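Local coordinates for protein stress response kinase A (PDB 1ZYL) that phosphorylates itself and protein substrates on serine and threonine with ATP, and probably suppresses the effects of stress linked to reactive oxygen species in Escherichia coli, at residues Y37-Y42 / D217-R222; K55-E60 / D65-E70; A172-A177 / A308-Q313; L230-N235 / A271-Y276. One frame throughout, in Å; residues are numbered along the deposited sequence.

Contact 1 of 4, residues Y37-Y42 / D217-R222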
# COMPACT_ATOMS: atom_id res chain seq x y z
N TYR A 37 4.19 6.84 8.15
CA TYR A 37 5.19 5.93 8.69
C TYR A 37 6.30 5.54 7.73
O TYR A 37 7.48 5.59 8.09
CB TYR A 37 4.51 4.65 9.21
CG TYR A 37 3.64 4.85 10.42
CD1 TYR A 37 4.15 5.41 11.59
CD2 TYR A 37 2.30 4.45 10.40
CE1 TYR A 37 3.34 5.59 12.71
CE2 TYR A 37 1.48 4.63 11.52
CZ TYR A 37 2.01 5.19 12.66
OH TYR A 37 1.21 5.39 13.76
N GLU A 38 5.93 5.15 6.51
CA GLU A 38 6.90 4.69 5.52
C GLU A 38 7.99 5.68 5.17
O GLU A 38 9.18 5.37 5.31
CB GLU A 38 6.20 4.28 4.23
CG GLU A 38 7.14 3.60 3.24
CD GLU A 38 7.81 2.37 3.85
OE1 GLU A 38 7.31 1.25 3.63
OE2 GLU A 38 8.83 2.53 4.55
N ASN A 39 7.59 6.85 4.70
CA ASN A 39 8.55 7.88 4.32
C ASN A 39 8.29 9.15 5.13
O ASN A 39 7.23 9.30 5.73
CB ASN A 39 8.41 8.19 2.83
CG ASN A 39 8.16 6.95 2.00
OD1 ASN A 39 9.04 6.09 1.84
ND2 ASN A 39 6.95 6.84 1.45
N ARG A 40 9.26 10.05 5.14
CA ARG A 40 9.15 11.32 5.84
C ARG A 40 8.57 12.39 4.91
O ARG A 40 9.19 12.76 3.92
CB ARG A 40 10.54 11.76 6.34
CG ARG A 40 10.89 11.35 7.77
CD ARG A 40 9.98 12.09 8.74
NE ARG A 40 10.48 12.13 10.11
CZ ARG A 40 9.88 12.77 11.11
NH1 ARG A 40 10.41 12.76 12.32
NH2 ARG A 40 8.75 13.43 10.90
N VAL A 41 7.37 12.87 5.24
CA VAL A 41 6.69 13.89 4.44
C VAL A 41 6.49 15.18 5.21
O VAL A 41 6.03 15.18 6.35
CB VAL A 41 5.29 13.42 3.97
CG1 VAL A 41 4.51 14.61 3.43
CG2 VAL A 41 5.42 12.33 2.91
N TYR A 42 6.81 16.30 4.56
CA TYR A 42 6.67 17.62 5.16
C TYR A 42 5.91 18.50 4.17
O TYR A 42 6.05 18.32 2.96
CB TYR A 42 8.05 18.24 5.45
CG TYR A 42 8.86 17.58 6.55
CD1 TYR A 42 9.66 16.47 6.29
CD2 TYR A 42 8.82 18.07 7.86
CE1 TYR A 42 10.41 15.86 7.31
CE2 TYR A 42 9.56 17.47 8.88
CZ TYR A 42 10.36 16.37 8.60
OH TYR A 42 11.08 15.79 9.63
N ASP A 217 -0.67 8.60 -2.63
CA ASP A 217 0.34 7.64 -2.23
C ASP A 217 0.49 6.43 -3.14
O ASP A 217 -0.20 5.42 -2.97
CB ASP A 217 0.03 7.16 -0.80
CG ASP A 217 1.28 6.78 -0.04
OD1 ASP A 217 2.29 6.43 -0.69
OD2 ASP A 217 1.25 6.82 1.22
N LEU A 218 1.40 6.52 -4.11
CA LEU A 218 1.65 5.40 -5.01
C LEU A 218 2.94 4.70 -4.61
O LEU A 218 3.41 3.80 -5.31
CB LEU A 218 1.78 5.88 -6.45
CG LEU A 218 0.59 6.55 -7.13
CD1 LEU A 218 0.77 6.40 -8.62
CD2 LEU A 218 -0.73 5.93 -6.71
N ASP A 219 3.51 5.10 -3.48
CA ASP A 219 4.75 4.51 -2.99
C ASP A 219 4.73 2.98 -3.05
O ASP A 219 5.78 2.35 -3.22
CB ASP A 219 5.02 4.95 -1.55
CG ASP A 219 6.44 4.63 -1.10
OD1 ASP A 219 6.65 4.44 0.12
OD2 ASP A 219 7.34 4.57 -1.96
N ASP A 220 3.54 2.40 -2.92
CA ASP A 220 3.41 0.94 -2.93
C ASP A 220 3.03 0.34 -4.27
O ASP A 220 3.02 -0.88 -4.42
CB ASP A 220 2.43 0.48 -1.85
CG ASP A 220 3.11 0.26 -0.50
OD1 ASP A 220 2.49 0.55 0.55
OD2 ASP A 220 4.27 -0.22 -0.49
N ALA A 221 2.75 1.19 -5.25
CA ALA A 221 2.39 0.72 -6.58
C ALA A 221 3.25 -0.50 -6.89
O ALA A 221 4.47 -0.45 -6.80
CB ALA A 221 2.64 1.82 -7.62
N ARG A 222 2.60 -1.60 -7.25
CA ARG A 222 3.29 -2.84 -7.55
C ARG A 222 2.60 -3.49 -8.73
O ARG A 222 1.56 -3.00 -9.17
CB ARG A 222 3.19 -3.74 -6.31
CG ARG A 222 4.46 -4.48 -5.94
CD ARG A 222 4.43 -4.96 -4.49
NE ARG A 222 4.37 -3.84 -3.56
CZ ARG A 222 5.04 -3.81 -2.41
NH1 ARG A 222 4.94 -2.75 -1.61
NH2 ARG A 222 5.81 -4.82 -2.06
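A buried polar contact, made by Asn39 and Glu38 with Asp219, joins the loop leading into strand 40-44 of the N-terminal sheet to the loop between strands 213-215 and 223-224. Its one cross-segment hydrogen bond runs from ND2 of Asn39 to OD1 of Asp219, 2.8 Å long and nearly straight at 165°. The two side chains approach from opposite directions. The acceptor lies in the amide plane of Asn39, yet the N-H meets OD1 from well above the carboxylate plane, with the flat groups turned 65° apart. Alongside, CG of Glu38 packs at 3.3 Å from the same OD1 of Asp219. A bend at chi2 (57°) turns the Glu38 carboxylate away from this neighbour, and its oxygens are gripped instead by Arg284, Arg58, Arg61 and Trp280. The positive charges gathered there probably offset the proximity of two acidic side chains, OE1 of Glu38 lying 4.8 Å from OD1 of Asp219.

In the protein-kinase-like fold, these segments meet at the cleft between the lobes: Ser36, just before Tyr37, is a probable ATP site, and Asp217 is a probable magnesium ligand and active-site residue, probably in the place of the DFG aspartate of protein kinases. A leucine in place of Asn39 would probably leave OD1 of Asp219 without this N-H and remove the one hydrogen bond between the two segments. The loop of Asp219 is folded into a type I turn from Leu218 to Ala221, closed by the backbone bond from Ala221 N to Leu218 O; Trp62 and Arg144 both donate to the carbonyl of Asp219.

Contact 2 of 4, residues K55-E60 / D65-E70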
# COMPACT_ATOMS: atom_id res chain seq x y z
N LYS A 55 8.51 14.67 -0.07
CA LYS A 55 8.47 13.30 0.38
C LYS A 55 9.89 12.78 0.27
O LYS A 55 10.46 12.75 -0.82
CB LYS A 55 7.55 12.47 -0.52
CG LYS A 55 7.04 11.15 0.08
CD LYS A 55 6.22 10.37 -0.96
CE LYS A 55 5.30 9.30 -0.32
NZ LYS A 55 4.01 9.84 0.24
N PHE A 56 10.46 12.40 1.41
CA PHE A 56 11.80 11.85 1.40
C PHE A 56 11.67 10.35 1.49
O PHE A 56 11.32 9.81 2.52
CB PHE A 56 12.63 12.37 2.56
CG PHE A 56 13.26 13.70 2.29
CD1 PHE A 56 12.48 14.85 2.24
CD2 PHE A 56 14.62 13.80 2.08
CE1 PHE A 56 13.05 16.08 1.97
CE2 PHE A 56 15.20 15.03 1.82
CZ PHE A 56 14.42 16.17 1.76
N TYR A 57 11.92 9.69 0.37
CA TYR A 57 11.83 8.25 0.30
C TYR A 57 12.84 7.64 1.26
O TYR A 57 14.02 7.96 1.22
CB TYR A 57 12.09 7.82 -1.14
CG TYR A 57 10.98 8.23 -2.07
CD1 TYR A 57 9.78 7.51 -2.11
CD2 TYR A 57 11.10 9.36 -2.90
CE1 TYR A 57 8.74 7.90 -2.94
CE2 TYR A 57 10.05 9.75 -3.74
CZ TYR A 57 8.87 9.01 -3.75
OH TYR A 57 7.81 9.38 -4.55
N ARG A 58 12.36 6.77 2.14
CA ARG A 58 13.25 6.15 3.11
C ARG A 58 14.31 5.30 2.43
O ARG A 58 14.01 4.40 1.64
CB ARG A 58 12.45 5.32 4.14
CG ARG A 58 12.33 3.80 3.90
CD ARG A 58 12.28 3.03 5.24
NE ARG A 58 11.16 3.44 6.10
CZ ARG A 58 11.23 3.52 7.42
NH1 ARG A 58 10.19 3.90 8.14
NH2 ARG A 58 12.37 3.24 8.03
N PRO A 59 15.59 5.61 2.70
CA PRO A 59 16.70 4.87 2.11
C PRO A 59 16.56 3.36 2.28
O PRO A 59 15.90 2.89 3.20
CB PRO A 59 17.91 5.43 2.84
CG PRO A 59 17.33 5.94 4.14
CD PRO A 59 16.07 6.58 3.69
N GLU A 60 17.16 2.62 1.35
CA GLU A 60 17.13 1.17 1.35
C GLU A 60 15.84 0.50 0.91
O GLU A 60 15.82 -0.70 0.64
CB GLU A 60 17.53 0.65 2.73
CG GLU A 60 18.86 1.21 3.18
CD GLU A 60 19.78 1.50 2.01
OE1 GLU A 60 20.07 0.57 1.23
OE2 GLU A 60 20.19 2.67 1.87
N ASP A 65 15.69 3.72 -9.92
CA ASP A 65 15.01 3.07 -11.04
C ASP A 65 13.59 2.66 -10.68
O ASP A 65 12.74 2.54 -11.55
CB ASP A 65 15.80 1.84 -11.47
CG ASP A 65 17.17 2.18 -11.98
OD1 ASP A 65 17.68 3.27 -11.63
OD2 ASP A 65 17.75 1.36 -12.73
N GLN A 66 13.33 2.45 -9.39
CA GLN A 66 12.00 2.04 -8.94
C GLN A 66 11.08 3.23 -8.68
O GLN A 66 9.88 3.19 -9.00
CB GLN A 66 12.13 1.19 -7.68
CG GLN A 66 13.01 -0.03 -7.87
CD GLN A 66 13.10 -0.90 -6.63
OE1 GLN A 66 13.65 -0.50 -5.61
NE2 GLN A 66 12.55 -2.10 -6.72
N ILE A 67 11.63 4.30 -8.11
CA ILE A 67 10.85 5.49 -7.82
C ILE A 67 10.52 6.17 -9.14
O ILE A 67 9.50 6.83 -9.27
CB ILE A 67 11.64 6.45 -6.89
CG1 ILE A 67 11.98 5.71 -5.59
CG2 ILE A 67 10.81 7.69 -6.57
CD1 ILE A 67 12.86 6.50 -4.64
N LEU A 68 11.39 5.99 -10.13
CA LEU A 68 11.16 6.60 -11.43
C LEU A 68 9.95 5.95 -12.09
O LEU A 68 9.18 6.62 -12.77
CB LEU A 68 12.39 6.44 -12.34
CG LEU A 68 13.59 7.34 -12.05
CD1 LEU A 68 14.77 6.93 -12.92
CD2 LEU A 68 13.21 8.79 -12.29
N GLU A 69 9.80 4.64 -11.88
CA GLU A 69 8.69 3.89 -12.44
C GLU A 69 7.32 4.36 -11.94
O GLU A 69 6.35 4.37 -12.69
CB GLU A 69 8.86 2.39 -12.17
CG GLU A 69 9.71 1.68 -13.20
CD GLU A 69 9.92 0.21 -12.87
OE1 GLU A 69 10.44 -0.54 -13.72
OE2 GLU A 69 9.57 -0.20 -11.74
N GLU A 70 7.23 4.76 -10.68
CA GLU A 70 5.95 5.24 -10.20
C GLU A 70 5.77 6.68 -10.65
O GLU A 70 4.67 7.09 -11.03
CB GLU A 70 5.82 5.12 -8.67
CG GLU A 70 6.82 5.91 -7.87
CD GLU A 70 6.24 6.40 -6.56
OE1 GLU A 70 5.29 7.21 -6.61
OE2 GLU A 70 6.72 5.98 -5.48
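The strand-to-helix unit of the kinase N-terminal lobe, strand 52-57 followed by helix 64-79, is closed here by Tyr57 packing on Ile67 and Glu70. By family resemblance, Lys55 and Glu70 probably correspond to the lysine and helix glutamate of protein kinases. Ile67 lies over one face of the Tyr57 ring: its CG2 makes a CH-pi contact 3.9 Å from the ring centroid, 24° off the normal, while CD1 of Ile67 rests against CG of Tyr57 at 3.6 Å. With its CG2 anti to the backbone N and CG1 beside it (chi1 -58°), Ile67 sends both branches along the ring, one toward the hydroxyl end and one toward CB.

Glu70 approaches obliquely from the hydroxyl end, its carboxylate turned 78° to the ring. No hydrogen bond forms, since OE2 of Glu70 stays 3.7 Å from OH of Tyr57; the carboxylate pairs instead with Arg144. Phe106 of strand 101-107 also touches Tyr57. With an alanine in place of Tyr57, Ile67 would probably lose the ring face it lies on, and a gap would open between strand and helix. Across the two segments the joint rests on apolar contact with the ring, and the buried glutamate charge is probably balanced by Arg144 rather than by the tyrosine hydroxyl.

Contact 3 of 4, residues A172-A177 / A308-Q313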
# COMPACT_ATOMS: atom_id res chain seq x y z
N ALA A 172 7.46 -21.05 18.38
CA ALA A 172 7.22 -22.32 17.71
C ALA A 172 5.79 -22.40 17.19
O ALA A 172 5.56 -22.63 16.01
CB ALA A 172 7.48 -23.46 18.66
N ALA A 173 4.84 -22.21 18.09
CA ALA A 173 3.43 -22.27 17.71
C ALA A 173 3.17 -21.26 16.61
O ALA A 173 2.50 -21.56 15.63
CB ALA A 173 2.56 -21.95 18.92
N PHE A 174 3.72 -20.06 16.79
CA PHE A 174 3.55 -18.98 15.82
C PHE A 174 4.12 -19.36 14.46
O PHE A 174 3.44 -19.20 13.44
CB PHE A 174 4.20 -17.69 16.32
CG PHE A 174 4.37 -16.65 15.26
CD1 PHE A 174 5.48 -16.68 14.41
CD2 PHE A 174 3.39 -15.69 15.05
CE1 PHE A 174 5.60 -15.77 13.38
CE2 PHE A 174 3.50 -14.78 14.01
CZ PHE A 174 4.60 -14.82 13.17
N LEU A 175 5.35 -19.84 14.43
CA LEU A 175 5.95 -20.21 13.16
C LEU A 175 5.17 -21.36 12.54
O LEU A 175 5.15 -21.52 11.32
CB LEU A 175 7.42 -20.60 13.35
CG LEU A 175 8.37 -19.51 13.86
CD1 LEU A 175 9.82 -19.98 13.76
CD2 LEU A 175 8.17 -18.24 13.05
N LYS A 176 4.51 -22.16 13.37
CA LYS A 176 3.72 -23.28 12.87
C LYS A 176 2.46 -22.74 12.22
O LYS A 176 2.09 -23.13 11.12
CB LYS A 176 3.35 -24.21 14.03
CG LYS A 176 2.69 -25.53 13.64
CD LYS A 176 2.40 -26.33 14.89
CE LYS A 176 1.85 -27.72 14.59
NZ LYS A 176 0.50 -27.68 13.99
N ALA A 177 1.79 -21.82 12.91
CA ALA A 177 0.59 -21.22 12.37
C ALA A 177 0.93 -20.50 11.07
O ALA A 177 0.12 -20.45 10.15
CB ALA A 177 -0.00 -20.23 13.38
N ALA A 308 -3.40 -16.84 16.50
CA ALA A 308 -4.77 -17.27 16.34
C ALA A 308 -5.35 -16.69 15.05
O ALA A 308 -6.15 -17.34 14.37
CB ALA A 308 -5.58 -16.83 17.54
N THR A 309 -4.96 -15.46 14.70
CA THR A 309 -5.47 -14.86 13.48
C THR A 309 -4.99 -15.66 12.27
O THR A 309 -5.74 -15.90 11.34
CB THR A 309 -5.00 -13.40 13.31
OG1 THR A 309 -5.78 -12.54 14.15
CG2 THR A 309 -5.16 -12.97 11.84
N PHE A 310 -3.73 -16.06 12.29
CA PHE A 310 -3.23 -16.84 11.18
C PHE A 310 -4.01 -18.14 11.09
O PHE A 310 -4.60 -18.45 10.06
CB PHE A 310 -1.72 -17.10 11.34
CG PHE A 310 -0.86 -15.88 11.09
CD1 PHE A 310 0.53 -15.97 11.12
CD2 PHE A 310 -1.43 -14.63 10.80
CE1 PHE A 310 1.33 -14.85 10.86
CE2 PHE A 310 -0.64 -13.51 10.54
CZ PHE A 310 0.74 -13.62 10.57
N ILE A 311 -4.05 -18.90 12.18
CA ILE A 311 -4.79 -20.16 12.20
C ILE A 311 -6.21 -19.98 11.67
O ILE A 311 -6.74 -20.84 10.96
CB ILE A 311 -4.86 -20.75 13.63
CG1 ILE A 311 -3.49 -21.33 14.00
CG2 ILE A 311 -5.95 -21.83 13.71
CD1 ILE A 311 -3.46 -22.08 15.30
N GLU A 312 -6.83 -18.85 12.00
CA GLU A 312 -8.19 -18.58 11.54
C GLU A 312 -8.26 -18.35 10.03
O GLU A 312 -9.20 -18.78 9.37
CB GLU A 312 -8.76 -17.38 12.28
CG GLU A 312 -10.00 -17.72 13.09
CD GLU A 312 -10.96 -18.61 12.32
OE1 GLU A 312 -11.34 -18.24 11.18
OE2 GLU A 312 -11.33 -19.68 12.85
N GLN A 313 -7.24 -17.68 9.48
CA GLN A 313 -7.19 -17.39 8.05
C GLN A 313 -7.09 -18.64 7.21
O GLN A 313 -7.68 -18.71 6.13
CB GLN A 313 -6.01 -16.47 7.72
CG GLN A 313 -6.39 -15.01 7.56
CD GLN A 313 -7.35 -14.78 6.40
OE1 GLN A 313 -7.00 -15.04 5.26
NE2 GLN A 313 -8.55 -14.30 6.70
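Phe174 swings its ring toward the neighbouring helix because its CG stands anti to the backbone N (chi1 166°), whereas Phe310, with CG beside its own backbone N, reaches across to meet it. The rings touch through CE2 of Phe174 and CE1 of Phe310, 3.8 Å apart. Their planes make 43° and their centroids lie 5.8 Å apart, an oblique pairing.

Beside the rings, the small Ala177 lets the backbones draw together, its CA lying 5.5 Å from that of Ile311. CB of Ala177 sits 3.7 Å from CG1 of Ile311 and also faces the CB of Phe310. The two helix segments, from helices 171-188 and 300-316 of the helical C-terminal lobe, run nearly parallel, with axes 9.1 Å apart and a 26° crossing. Phe174 continues the aromatic cluster by meeting Trp303 and Phe160 edge-to-face, while Phe310 also packs on Leu278 of helix 266-283.

Ile311 lies at the exposed border of the contact, and the two phenylalanines are buried. No hydrogen bond or charge pair links these segments, so apolar contact and fit of shape hold them together here.

Contact 4 of 4, residues L230-N235 / A271-Y276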
# COMPACT_ATOMS: atom_id res chain seq x y z
N LEU A 230 -9.18 -3.45 -5.19
CA LEU A 230 -10.62 -3.49 -4.96
C LEU A 230 -11.07 -4.18 -3.69
O LEU A 230 -12.00 -3.72 -3.03
CB LEU A 230 -11.32 -4.16 -6.14
CG LEU A 230 -11.28 -3.45 -7.50
CD1 LEU A 230 -12.14 -4.26 -8.48
CD2 LEU A 230 -11.81 -2.03 -7.38
N TRP A 231 -10.42 -5.27 -3.30
CA TRP A 231 -10.89 -5.96 -2.12
C TRP A 231 -10.86 -5.16 -0.82
O TRP A 231 -11.78 -5.28 -0.01
CB TRP A 231 -10.18 -7.31 -1.92
CG TRP A 231 -8.78 -7.24 -1.41
CD1 TRP A 231 -7.64 -7.14 -2.15
CD2 TRP A 231 -8.38 -7.27 -0.03
NE1 TRP A 231 -6.54 -7.11 -1.32
CE2 TRP A 231 -6.97 -7.19 -0.02
CE3 TRP A 231 -9.07 -7.36 1.18
CZ2 TRP A 231 -6.23 -7.19 1.18
CZ3 TRP A 231 -8.34 -7.37 2.37
CH2 TRP A 231 -6.94 -7.28 2.35
N MET A 232 -9.85 -4.34 -0.61
CA MET A 232 -9.78 -3.59 0.65
C MET A 232 -10.82 -2.50 0.80
O MET A 232 -10.87 -1.83 1.83
CB MET A 232 -8.38 -2.99 0.87
CG MET A 232 -7.34 -4.02 1.30
SD MET A 232 -5.71 -3.33 1.62
CE MET A 232 -5.14 -3.10 -0.03
N LEU A 233 -11.66 -2.32 -0.21
CA LEU A 233 -12.69 -1.29 -0.16
C LEU A 233 -13.95 -1.77 0.56
O LEU A 233 -14.58 -1.02 1.29
CB LEU A 233 -13.06 -0.81 -1.57
CG LEU A 233 -12.03 0.00 -2.38
CD1 LEU A 233 -12.56 0.27 -3.77
CD2 LEU A 233 -11.73 1.32 -1.69
N LEU A 234 -14.31 -3.04 0.36
CA LEU A 234 -15.52 -3.59 0.95
C LEU A 234 -15.60 -3.39 2.45
O LEU A 234 -14.61 -3.51 3.16
CB LEU A 234 -15.62 -5.08 0.65
CG LEU A 234 -15.24 -5.55 -0.75
CD1 LEU A 234 -15.86 -6.93 -0.94
CD2 LEU A 234 -15.72 -4.59 -1.84
N ASN A 235 -16.80 -3.10 2.94
CA ASN A 235 -17.01 -2.89 4.36
C ASN A 235 -18.46 -3.16 4.75
O ASN A 235 -19.38 -2.80 4.02
CB ASN A 235 -16.67 -1.45 4.72
CG ASN A 235 -17.58 -0.45 4.03
OD1 ASN A 235 -17.55 -0.30 2.82
ND2 ASN A 235 -18.40 0.23 4.81
N ALA A 271 -4.40 -12.70 3.41
CA ALA A 271 -3.45 -13.51 4.17
C ALA A 271 -2.08 -12.95 3.88
O ALA A 271 -1.24 -12.81 4.77
CB ALA A 271 -3.51 -14.96 3.72
N MET A 272 -1.85 -12.62 2.61
CA MET A 272 -0.57 -12.08 2.18
C MET A 272 -0.23 -10.75 2.84
O MET A 272 0.90 -10.56 3.29
CB MET A 272 -0.56 -11.93 0.65
CG MET A 272 -0.36 -13.25 -0.09
SD MET A 272 -0.56 -13.15 -1.88
CE MET A 272 -1.34 -14.52 -2.03
N ARG A 273 -1.20 -9.85 2.90
CA ARG A 273 -0.98 -8.54 3.50
C ARG A 273 -0.76 -8.70 5.00
O ARG A 273 -0.06 -7.92 5.65
CB ARG A 273 -2.19 -7.63 3.27
CG ARG A 273 -2.07 -6.26 3.91
CD ARG A 273 -3.36 -5.47 3.83
NE ARG A 273 -3.32 -4.42 2.81
CZ ARG A 273 -2.82 -3.20 3.02
NH1 ARG A 273 -2.32 -2.88 4.20
NH2 ARG A 273 -2.82 -2.31 2.03
N LEU A 274 -1.38 -9.74 5.55
CA LEU A 274 -1.28 -9.99 6.96
C LEU A 274 0.13 -10.39 7.36
O LEU A 274 0.72 -9.77 8.24
CB LEU A 274 -2.26 -11.09 7.36
CG LEU A 274 -3.27 -10.73 8.45
CD1 LEU A 274 -3.93 -9.40 8.14
CD2 LEU A 274 -4.29 -11.83 8.52
N VAL A 275 0.66 -11.40 6.70
CA VAL A 275 1.99 -11.86 7.04
C VAL A 275 3.09 -10.87 6.65
O VAL A 275 4.09 -10.75 7.35
CB VAL A 275 2.26 -13.24 6.42
CG1 VAL A 275 1.79 -13.25 5.00
CG2 VAL A 275 3.73 -13.58 6.51
N TYR A 276 2.91 -10.15 5.55
CA TYR A 276 3.94 -9.19 5.15
C TYR A 276 4.02 -8.04 6.15
O TYR A 276 5.11 -7.59 6.51
CB TYR A 276 3.68 -8.63 3.75
CG TYR A 276 4.71 -7.61 3.31
CD1 TYR A 276 6.02 -7.99 3.00
CD2 TYR A 276 4.40 -6.25 3.27
CE1 TYR A 276 6.99 -7.04 2.67
CE2 TYR A 276 5.36 -5.29 2.94
CZ TYR A 276 6.66 -5.69 2.64
OH TYR A 276 7.61 -4.74 2.32
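Trp231 and Met232 stand at the start of a type I turn, Trp231 to Leu234, that leaves the short helix 228-231 and faces Arg273 on helix 266-283, the nearest CA atoms being those of Met232 and Arg273 at 10.5 Å. The contact lies in the C-terminal lobe of the kinase-like fold, beside the catalytic loop with its HGDxxxxN sequence. Arg273 spans the separation: its chain is extended through chi1 (178°) and chi2 (-172°) and then bends at chi3, bringing the guanidinium up to the turn.

There NH2 of Arg273 forms a salt bridge with Asp201, the probable proton acceptor, so the arginine is a likely second-shell element of the active site, holding a charged group against that carboxylate. The Arg273 side chain lies about 6 Å, between nearest atoms, from that of Asn206, a probable magnesium ligand. Met232, which also touches His203 of the catalytic loop, sends its thioether against the guanidinium, but the modelled approach is too close for its details to be trusted.

Trp231 fills the other part of the contact, and its indole is backed by Ile266, Leu269 and Arg270 of helix 266-283. Within the turn, CG of Met232 lies over one face of that indole, offset toward the rim. The edge of the Arg273 guanidinium looks toward CZ2 of Trp231, and CD of Arg273 comes within 4.3 Å of CH2 of Trp231.

Contacts 1, 2 and 3 are buried, whereas contact 4 lies at the surface among partly exposed side chains. Contacts 1 and 2 share one sheet, through the adjacent strands 40-44 and 52-57, and touch directly: O of Arg40 and N of Phe56 make a probable hydrogen bond between these strands. Contact 2 is nested along the chain inside the loop closed by contact 1. Contacts 3 and 4 meet in the helical lobe, where Thr309 packs on Leu274. Chemistry follows place: acidic and amide groups meet near the catalytic cleft in contact 1, a ring and aliphatic branches join strand to helix in contact 2, contact 3 is apolar and remote, and contact 4 brings an arginine to the catalytic loop.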